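Local coordinates for Serine/threonine-protein kinase/endoribonuclease IRE1 (Saccharomyces cerevisiae, PDB 2BE1) that senses unfolded proteins in the endoplasmic reticulum through its lumenal domain, the part in this structure, and then auto-activates to splice HAC1 precursor mRNA, at residues A[175-180]-A[187-192]; A[67-72]-A[83-88]. All blocks are in the same frame, centred on the assembly; numbering follows the deposited sequence.

Contact 1 (A[175-180]-A[187-192])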
loop_
_atom_site.group_PDB
_atom_site.type_symbol
_atom_site.label_atom_id
_atom_site.label_comp_id
_atom_site.label_asym_id
_atom_site.label_seq_id
_atom_site.Cartn_x
_atom_site.Cartn_y
_atom_site.Cartn_z
ATOM N N PHE A 175 8.072 -2.912 -0.573
ATOM C CA PHE A 175 7.871 -1.546 -0.146
ATOM C C PHE A 175 8.908 -0.629 -0.761
ATOM O O PHE A 175 9.987 -1.083 -1.223
ATOM C CB PHE A 175 8.041 -1.470 1.352
ATOM C CG PHE A 175 7.080 -2.287 2.100
ATOM C CD1 PHE A 175 7.313 -3.612 2.295
ATOM C CD2 PHE A 175 5.929 -1.715 2.641
ATOM C CE1 PHE A 175 6.416 -4.359 3.012
ATOM C CE2 PHE A 175 5.043 -2.464 3.374
ATOM C CZ PHE A 175 5.283 -3.774 3.552
ATOM N N GLU A 176 8.607 0.673 -0.701
ATOM C CA GLU A 176 9.523 1.662 -1.205
ATOM C C GLU A 176 9.175 2.983 -0.646
ATOM O O GLU A 176 8.218 3.564 -1.048
ATOM C CB GLU A 176 9.299 1.723 -2.659
ATOM C CG GLU A 176 10.142 2.638 -3.437
ATOM C CD GLU A 176 9.855 2.329 -4.905
ATOM O OE1 GLU A 176 8.993 3.066 -5.512
ATOM O OE2 GLU A 176 10.419 1.281 -5.388
ATOM N N LEU A 177 9.967 3.439 0.301
ATOM C CA LEU A 177 9.761 4.706 0.971
ATOM C C LEU A 177 10.724 5.714 0.374
ATOM O O LEU A 177 11.885 5.388 0.122
ATOM C CB LEU A 177 10.065 4.535 2.441
ATOM C CG LEU A 177 9.833 5.849 3.110
ATOM C CD1 LEU A 177 8.472 5.801 3.763
ATOM C CD2 LEU A 177 10.947 5.978 4.113
ATOM N N GLY A 178 10.252 6.927 0.138
ATOM C CA GLY A 178 11.078 7.919 -0.494
ATOM C C GLY A 178 10.954 9.107 0.391
ATOM O O GLY A 178 9.881 9.632 0.511
ATOM N N ILE A 179 12.026 9.536 1.043
ATOM C CA ILE A 179 11.933 10.778 1.810
ATOM C C ILE A 179 12.700 11.951 1.193
ATOM O O ILE A 179 13.863 11.815 0.845
ATOM C CB ILE A 179 12.188 10.569 3.278
ATOM C CG1 ILE A 179 12.819 11.801 3.851
ATOM C CG2 ILE A 179 13.051 9.373 3.499
ATOM C CD1 ILE A 179 12.550 11.953 5.265
ATOM N N HIS A 180 11.978 13.075 1.010
ATOM C CA HIS A 180 12.427 14.260 0.228
ATOM C C HIS A 180 12.525 15.519 1.012
ATOM O O HIS A 180 11.585 16.254 1.149
ATOM C CB HIS A 180 11.576 14.508 -1.011
ATOM C CG HIS A 180 11.643 13.386 -2.001
ATOM N ND1 HIS A 180 12.761 12.566 -2.131
ATOM C CD2 HIS A 180 10.730 12.929 -2.904
ATOM C CE1 HIS A 180 12.536 11.662 -3.074
ATOM N NE2 HIS A 180 11.310 11.860 -3.557
ATOM N N TYR A 187 16.773 10.894 1.159
ATOM C CA TYR A 187 16.824 9.445 1.198
ATOM C C TYR A 187 15.964 8.736 0.156
ATOM O O TYR A 187 15.103 9.353 -0.531
ATOM C CB TYR A 187 16.322 8.996 2.521
ATOM C CG TYR A 187 17.166 9.472 3.589
ATOM C CD1 TYR A 187 17.047 10.760 4.054
ATOM C CD2 TYR A 187 18.107 8.633 4.154
ATOM C CE1 TYR A 187 17.849 11.214 5.090
ATOM C CE2 TYR A 187 18.929 9.058 5.187
ATOM C CZ TYR A 187 18.798 10.354 5.654
ATOM O OH TYR A 187 19.608 10.796 6.676
ATOM N N ASN A 188 16.174 7.418 0.075
ATOM C CA ASN A 188 15.390 6.570 -0.818
ATOM C C ASN A 188 15.492 5.080 -0.692
ATOM O O ASN A 188 15.935 4.426 -1.613
ATOM C CB ASN A 188 15.704 6.888 -2.248
ATOM C CG ASN A 188 14.554 6.587 -3.108
ATOM O OD1 ASN A 188 14.330 7.291 -4.095
ATOM N ND2 ASN A 188 13.762 5.538 -2.735
ATOM N N VAL A 189 15.023 4.552 0.422
ATOM C CA VAL A 189 15.064 3.112 0.652
ATOM C C VAL A 189 14.012 2.332 -0.147
ATOM O O VAL A 189 12.964 2.879 -0.444
ATOM C CB VAL A 189 15.017 2.728 2.171
ATOM C CG1 VAL A 189 14.580 3.885 3.046
ATOM C CG2 VAL A 189 14.214 1.415 2.394
ATOM N N THR A 190 14.325 1.089 -0.527
ATOM C CA THR A 190 13.338 0.140 -1.068
ATOM C C THR A 190 13.572 -1.208 -0.312
ATOM O O THR A 190 14.702 -1.564 -0.064
ATOM C CB THR A 190 13.398 0.028 -2.653
ATOM O OG1 THR A 190 14.152 -1.111 -3.041
ATOM C CG2 THR A 190 14.067 1.233 -3.307
ATOM N N TYR A 191 12.520 -1.895 0.124
ATOM C CA TYR A 191 12.657 -3.064 0.996
ATOM C C TYR A 191 11.615 -4.122 0.609
ATOM O O TYR A 191 10.409 -3.873 0.626
ATOM C CB TYR A 191 12.461 -2.668 2.451
ATOM C CG TYR A 191 11.984 -3.782 3.346
ATOM C CD1 TYR A 191 12.662 -4.947 3.407
ATOM C CD2 TYR A 191 10.834 -3.650 4.156
ATOM C CE1 TYR A 191 12.234 -6.004 4.256
ATOM C CE2 TYR A 191 10.378 -4.678 5.005
ATOM C CZ TYR A 191 11.089 -5.861 5.052
ATOM O OH TYR A 191 10.725 -6.943 5.862
ATOM N N SER A 192 12.044 -5.305 0.240
ATOM C CA SER A 192 11.104 -6.264 -0.262
ATOM C C SER A 192 11.134 -7.429 0.718
ATOM O O SER A 192 11.883 -7.370 1.670
ATOM C CB SER A 192 11.506 -6.625 -1.709
ATOM O OG SER A 192 12.685 -7.452 -1.851
#
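F175 and Y191 pair antiparallel through two main-chain hydrogen bonds, from F175 N to Y191 O at 2.8 Å and from Y191 N to F175 O at 3.0 Å. Further along, the pairing relaxes: the bond from L177 N to V189 O is weak, and so is the one from Y187 N to I179 O (3.1 Å).

Aromatic contact follows the regular pair. The F175 and Y191 side chains lie side by side and point the same way, their planes only 11° apart but slid so far that the rings barely overlap. Their closest approach is F175 CD1 to Y191 CD2, 4.0 Å. With CG anti to its carbonyl carbon (chi1 -61°), F175 also sets its ring edge against Y191 O, which lies in the ring plane.

Aliphatic contacts continue the same face. L177 CD2 approaches V189 CG1 at 4.3 Å. The large apolar side chains of the buried F175, L177 and V189 suit the cover of helix 85-89. I179 CG2 lies against Y187 CB at 3.4 Å, extending the face toward a less buried end; V189 and Y187 also meet L59. On the other face E176 and T190 run alongside each other, E176 CG at 4.2 Å from T190 CG2. The E176 chain extends beyond CG, and OE1 makes a weak hydrogen bond to S118 OG, a polar role fitting its partly exposed position.

H180, poorly ordered, comes against F137 of the second subunit. The arrangement is a beta hairpin between strands 167-179 and 190-195, built into an antiparallel sheet of the lumenal domain in which 112-127 pairs with 167-179 and 45-46 with 190-195.

Contact 2 (A[67-72]-A[83-88])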
loop_
_atom_site.group_PDB
_atom_site.type_symbol
_atom_site.label_atom_id
_atom_site.label_comp_id
_atom_site.label_asym_id
_atom_site.label_seq_id
_atom_site.Cartn_x
_atom_site.Cartn_y
_atom_site.Cartn_z
ATOM N N GLY A 67 10.127 -4.841 8.211
ATOM C CA GLY A 67 11.372 -4.154 7.919
ATOM C C GLY A 67 11.678 -3.028 8.904
ATOM O O GLY A 67 11.454 -1.824 8.605
ATOM N N ASN A 68 12.199 -3.397 10.077
ATOM C CA ASN A 68 12.500 -2.384 11.076
ATOM C C ASN A 68 13.670 -1.419 10.828
ATOM O O ASN A 68 14.677 -1.774 10.262
ATOM C CB ASN A 68 12.655 -3.046 12.401
ATOM C CG ASN A 68 11.922 -2.291 13.463
ATOM O OD1 ASN A 68 11.052 -2.872 14.150
ATOM N ND2 ASN A 68 12.219 -0.956 13.596
ATOM N N ILE A 69 13.551 -0.193 11.282
ATOM C CA ILE A 69 14.567 0.805 10.999
ATOM C C ILE A 69 15.488 1.075 12.172
ATOM O O ILE A 69 15.028 1.434 13.281
ATOM C CB ILE A 69 13.955 2.125 10.658
ATOM C CG1 ILE A 69 13.110 1.945 9.409
ATOM C CG2 ILE A 69 15.063 3.238 10.616
ATOM C CD1 ILE A 69 12.022 2.882 9.366
ATOM N N TYR A 70 16.784 0.904 11.892
ATOM C CA TYR A 70 17.894 1.275 12.777
ATOM C C TYR A 70 18.795 2.348 12.191
ATOM O O TYR A 70 18.723 2.724 11.022
ATOM C CB TYR A 70 18.777 0.100 12.961
ATOM C CG TYR A 70 18.183 -0.942 13.801
ATOM C CD1 TYR A 70 18.480 -1.011 15.123
ATOM C CD2 TYR A 70 17.373 -1.899 13.271
ATOM C CE1 TYR A 70 17.972 -2.011 15.926
ATOM C CE2 TYR A 70 16.856 -2.922 14.060
ATOM C CZ TYR A 70 17.149 -2.967 15.402
ATOM O OH TYR A 70 16.617 -3.955 16.226
ATOM N N TYR A 71 19.717 2.821 12.978
ATOM C CA TYR A 71 20.446 3.958 12.506
ATOM C C TYR A 71 21.743 4.200 13.288
ATOM O O TYR A 71 21.783 4.114 14.528
ATOM C CB TYR A 71 19.525 5.097 12.692
ATOM C CG TYR A 71 20.168 6.425 12.814
ATOM C CD1 TYR A 71 20.734 7.024 11.661
ATOM C CD2 TYR A 71 20.149 7.135 14.048
ATOM C CE1 TYR A 71 21.307 8.320 11.701
ATOM C CE2 TYR A 71 20.722 8.414 14.137
ATOM C CZ TYR A 71 21.317 9.022 12.938
ATOM O OH TYR A 71 21.922 10.305 12.954
ATOM N N PHE A 72 22.817 4.499 12.565
ATOM C CA PHE A 72 24.121 4.568 13.206
ATOM C C PHE A 72 24.783 5.831 12.857
ATOM O O PHE A 72 24.958 6.158 11.696
ATOM C CB PHE A 72 25.018 3.419 12.782
ATOM C CG PHE A 72 26.434 3.505 13.299
ATOM C CD1 PHE A 72 27.359 4.306 12.663
ATOM C CD2 PHE A 72 26.837 2.719 14.382
ATOM C CE1 PHE A 72 28.621 4.374 13.122
ATOM C CE2 PHE A 72 28.109 2.760 14.867
ATOM C CZ PHE A 72 29.013 3.591 14.258
ATOM N N LEU A 83 10.214 2.784 14.449
ATOM C CA LEU A 83 9.529 2.933 13.166
ATOM C C LEU A 83 9.868 1.733 12.338
ATOM O O LEU A 83 10.907 1.095 12.570
ATOM C CB LEU A 83 10.038 4.180 12.448
ATOM C CG LEU A 83 9.836 5.534 13.159
ATOM C CD1 LEU A 83 10.293 6.646 12.227
ATOM C CD2 LEU A 83 8.374 5.785 13.645
ATOM N N SER A 84 9.011 1.435 11.376
ATOM C CA SER A 84 9.123 0.237 10.596
ATOM C C SER A 84 8.958 0.723 9.187
ATOM O O SER A 84 8.288 1.720 8.905
ATOM C CB SER A 84 8.009 -0.710 11.079
ATOM O OG SER A 84 7.114 -1.212 10.087
ATOM N N ILE A 85 9.571 0.064 8.254
ATOM C CA ILE A 85 9.296 0.544 6.944
ATOM C C ILE A 85 7.881 0.375 6.459
ATOM O O ILE A 85 7.395 1.294 5.903
ATOM C CB ILE A 85 10.252 0.066 5.940
ATOM C CG1 ILE A 85 11.270 1.163 5.784
ATOM C CG2 ILE A 85 9.554 -0.136 4.581
ATOM C CD1 ILE A 85 12.456 0.691 5.159
ATOM N N ARG A 86 7.231 -0.778 6.650
ATOM C CA ARG A 86 5.817 -0.927 6.315
ATOM C C ARG A 86 5.136 0.269 6.922
ATOM O O ARG A 86 4.560 1.095 6.231
ATOM C CB ARG A 86 5.208 -2.218 6.874
ATOM C CG ARG A 86 3.685 -2.117 7.130
ATOM C CD ARG A 86 3.059 -3.389 7.614
ATOM N NE ARG A 86 2.665 -4.190 6.461
ATOM C CZ ARG A 86 3.317 -5.276 5.981
ATOM N NH1 ARG A 86 4.441 -5.799 6.549
ATOM N NH2 ARG A 86 2.828 -5.893 4.896
ATOM N N GLN A 87 5.272 0.378 8.231
ATOM C CA GLN A 87 4.620 1.403 8.992
ATOM C C GLN A 87 4.859 2.785 8.452
ATOM O O GLN A 87 3.962 3.579 8.423
ATOM C CB GLN A 87 5.100 1.324 10.415
ATOM C CG GLN A 87 4.553 2.356 11.392
ATOM C CD GLN A 87 5.582 2.584 12.504
ATOM O OE1 GLN A 87 6.255 3.647 12.541
ATOM N NE2 GLN A 87 5.787 1.539 13.370
ATOM N N LEU A 88 6.062 3.097 8.022
ATOM C CA LEU A 88 6.254 4.415 7.426
ATOM C C LEU A 88 5.470 4.641 6.119
ATOM O O LEU A 88 4.648 5.517 6.037
ATOM C CB LEU A 88 7.739 4.688 7.239
ATOM C CG LEU A 88 8.250 6.013 7.779
ATOM C CD1 LEU A 88 7.967 6.144 9.270
ATOM C CD2 LEU A 88 9.697 5.932 7.552
#
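I69 and I85 cross at about a right angle, and the end of I69 does most of the touching. Its CG1 is anti to the carbonyl carbon (chi1 -61°), and the extended second torsion (chi2 152°) carries CD1 out to three apolar neighbours: L83 CB at 3.9 Å, I85 CG1 at 4.0 Å and L88 CD2 at 4.2 Å. The single CD1 methyl at the end of the longer branch thus reaches both the strand end and the first turn of the helix, and a branched aliphatic suits this buried strand position. Two main-chain bonds flank this contact, I69 N to L83 O (3.2 Å) and I85 N to G67 O (2.7 Å).

Between them N68 and S84 form a non-hydrogen-bonded antiparallel pair at the open end of the beta hairpin of strands 68-73 and 77-84, where the second strand passes straight into helix 85-89. S84 is the N-cap: its OG accepts from Q87 N at 3.1 Å, as a short hydroxyl side chain is well fitted to do. G67 has a positive phi of 63°, which favours glycine. Beyond the hairpin, I69 rests on L59 of strand 57-61, and R86 NH1 forms a salt bridge with D66.

Contact 2 comes first in the chain, and contact 1 follows it in series; their centres are about 10 Å apart on the same side of the chain's centre. The helix begun in 83-88 lies against the apolar face of the hairpin in contact 1. V189 CG2 reaches I85 CD1 at 3.4 Å, F175 CE2 comes equally close to R86 CA, and L177 CD2 meets L88 CD2 at 3.7 Å. Y191 CE2 touches G67 CA, so both segments of contact 2 take part. Thus a three-stranded sheet is joined to a larger one largely through helix 85-89, with V189 also on L59 and I61 of strand 57-61. Contact 1 also reaches the second subunit, whereas no other chain touches contact 2.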